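Long-range contact in OLD nuclease (PDB 6P74), which degrades linear and supercoiled double-stranded DNA from 5' to 3' as a metal-dependent exonuclease and carries a DNA-stimulated ATPase: residues Thr24-Pro29 / Gln304-Thr309. Residues are numbered along the deposited sequence; the frame is centred on the assembly and turned at random.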
loop_
_atom_site.group_PDB
_atom_site.type_symbol
_atom_site.label_atom_id
_atom_site.label_comp_id
_atom_site.label_asym_id
_atom_site.label_seq_id
_atom_site.Cartn_x
_atom_site.Cartn_y
_atom_site.Cartn_z
ATOM N N THR A 24 -10.789 -9.151 19.079
ATOM C CA THR A 24 -9.332 -9.216 19.066
ATOM C C THR A 24 -8.823 -7.794 18.867
ATOM O O THR A 24 -9.064 -7.189 17.817
ATOM C CB THR A 24 -8.820 -10.161 17.980
ATOM O OG1 THR A 24 -9.522 -11.416 18.046
ATOM C CG2 THR A 24 -7.350 -10.415 18.172
ATOM N N ALA A 25 -8.140 -7.250 19.886
ATOM C CA ALA A 25 -7.656 -5.874 19.886
ATOM C C ALA A 25 -6.145 -5.937 19.761
ATOM O O ALA A 25 -5.460 -6.419 20.674
ATOM C CB ALA A 25 -8.062 -5.126 21.157
ATOM N N ILE A 26 -5.627 -5.445 18.644
ATOM C CA ILE A 26 -4.221 -5.587 18.293
ATOM C C ILE A 26 -3.546 -4.236 18.473
ATOM O O ILE A 26 -3.923 -3.260 17.815
ATOM C CB ILE A 26 -4.063 -6.097 16.858
ATOM C CG1 ILE A 26 -4.922 -7.361 16.659
ATOM C CG2 ILE A 26 -2.606 -6.278 16.543
ATOM C CD1 ILE A 26 -4.684 -8.076 15.337
ATOM N N VAL A 27 -2.552 -4.174 19.364
ATOM C CA VAL A 27 -1.857 -2.931 19.685
ATOM C C VAL A 27 -0.354 -3.137 19.553
ATOM O O VAL A 27 0.150 -4.263 19.558
ATOM C CB VAL A 27 -2.190 -2.426 21.098
ATOM C CG1 VAL A 27 -3.666 -2.561 21.371
ATOM C CG2 VAL A 27 -1.382 -3.203 22.116
ATOM N N GLY A 28 0.364 -2.023 19.453
ATOM C CA GLY A 28 1.798 -2.037 19.287
ATOM C C GLY A 28 2.238 -0.862 18.442
ATOM O O GLY A 28 1.412 -0.174 17.837
ATOM N N PRO A 29 3.543 -0.605 18.375
ATOM C CA PRO A 29 4.036 0.566 17.635
ATOM C C PRO A 29 3.898 0.413 16.122
ATOM O O PRO A 29 3.688 -0.673 15.567
ATOM C CB PRO A 29 5.506 0.653 18.046
ATOM C CG PRO A 29 5.577 -0.097 19.349
ATOM C CD PRO A 29 4.613 -1.239 19.156
ATOM N N GLN A 304 -17.724 -11.197 14.872
ATOM C CA GLN A 304 -16.385 -11.187 15.425
ATOM C C GLN A 304 -15.684 -9.940 14.904
ATOM O O GLN A 304 -15.738 -9.664 13.702
ATOM C CB GLN A 304 -15.628 -12.459 15.032
ATOM C CG GLN A 304 -14.123 -12.348 15.223
ATOM C CD GLN A 304 -13.387 -13.588 14.766
ATOM O OE1 GLN A 304 -13.672 -14.129 13.688
ATOM N NE2 GLN A 304 -12.423 -14.049 15.581
ATOM N N ILE A 305 -15.055 -9.176 15.801
ATOM C CA ILE A 305 -14.366 -7.935 15.432
ATOM C C ILE A 305 -12.879 -8.103 15.694
ATOM O O ILE A 305 -12.464 -8.390 16.826
ATOM C CB ILE A 305 -14.905 -6.713 16.200
ATOM C CG1 ILE A 305 -16.411 -6.583 16.029
ATOM C CG2 ILE A 305 -14.253 -5.441 15.690
ATOM C CD1 ILE A 305 -16.800 -6.202 14.616
ATOM N N ILE A 306 -12.076 -7.897 14.661
ATOM C CA ILE A 306 -10.629 -7.926 14.767
ATOM C C ILE A 306 -10.134 -6.564 14.316
ATOM O O ILE A 306 -10.477 -6.117 13.218
ATOM C CB ILE A 306 -10.021 -9.039 13.902
ATOM C CG1 ILE A 306 -10.523 -10.411 14.355
ATOM C CG2 ILE A 306 -8.488 -8.958 13.888
ATOM C CD1 ILE A 306 -10.094 -11.527 13.408
ATOM N N TYR A 307 -9.327 -5.903 15.148
ATOM C CA TYR A 307 -8.894 -4.571 14.759
ATOM C C TYR A 307 -7.525 -4.226 15.329
ATOM O O TYR A 307 -7.113 -4.734 16.377
ATOM C CB TYR A 307 -9.920 -3.524 15.180
ATOM C CG TYR A 307 -10.224 -3.495 16.652
ATOM C CD1 TYR A 307 -9.410 -2.800 17.533
ATOM C CD2 TYR A 307 -11.336 -4.138 17.160
ATOM C CE1 TYR A 307 -9.685 -2.757 18.872
ATOM C CE2 TYR A 307 -11.628 -4.093 18.491
ATOM C CZ TYR A 307 -10.799 -3.396 19.348
ATOM O OH TYR A 307 -11.083 -3.347 20.694
ATOM N N SER A 308 -6.810 -3.385 14.587
ATOM C CA SER A 308 -5.692 -2.618 15.108
ATOM C C SER A 308 -6.230 -1.313 15.696
ATOM O O SER A 308 -7.266 -0.801 15.267
ATOM C CB SER A 308 -4.656 -2.346 14.013
ATOM O OG SER A 308 -5.199 -1.592 12.935
ATOM N N THR A 309 -5.542 -0.802 16.719
ATOM C CA THR A 309 -5.965 0.433 17.366
ATOM C C THR A 309 -4.777 1.137 18.003
ATOM O O THR A 309 -3.791 0.507 18.402
ATOM C CB THR A 309 -7.031 0.186 18.440
ATOM O OG1 THR A 309 -7.621 1.429 18.814
ATOM C CG2 THR A 309 -6.412 -0.437 19.675
HETATM O O HOH W 1 -1.275 0.540 18.850
#
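The ring of Y307 overlaps the backbone of A25: A25 CA lies 4.2 Å from the centroid of the Y307 ring and 24° off its normal, which meets the geometry of a CH-pi contact. T24 O lies over that same face. Chi1 of Y307, 58°, sets CG between its own backbone N and carbonyl carbon. Y307 OH comes within 3.5 Å of A25 CB and is hydrogen-bonded to F314 O.

A25 and Y307 belong to two parallel neighbours in the core sheet of the P-loop ATPase domain, strands 23-27 and 304-308; segments 24-27 and 304-308 run at 8° to each other. Four backbone bonds fix the pairing. T24 takes part in two, its N donating to I305 O and its O accepting from Y307 N (3.0 Å); I26 repeats the arrangement, with N to Y307 O and O from T309 N. I26 O also receives a CA-H...O contact from S308 CA.

On the face opposite Y307, T24 and I306 run side by side, with I306 CG1 at 4.0 Å from both T24 CB and OG1; T24 OG1 is itself hydrogen-bonded to G21 O. The methyl I26 CD1 approaches I306 CG2 more loosely, at 4.2 Å. Helix 34-45 packs on this face, its K34 and I37 touching I26 and its K34 and L38 touching S308. S308 OG is hydrogen-bonded to E277 OE2.

Strand 23-27 leads directly into the loop that carries the inferred ATP-binding residues G31 to T35, a Walker A arrangement in which K34 NZ bonds to G28 O. Beyond the last direct backbone bond, V27 CG1 rests against T309 CG2, and a water joins the diverging chains, accepting from G28 N and donating to T309 O at 2.6 Å.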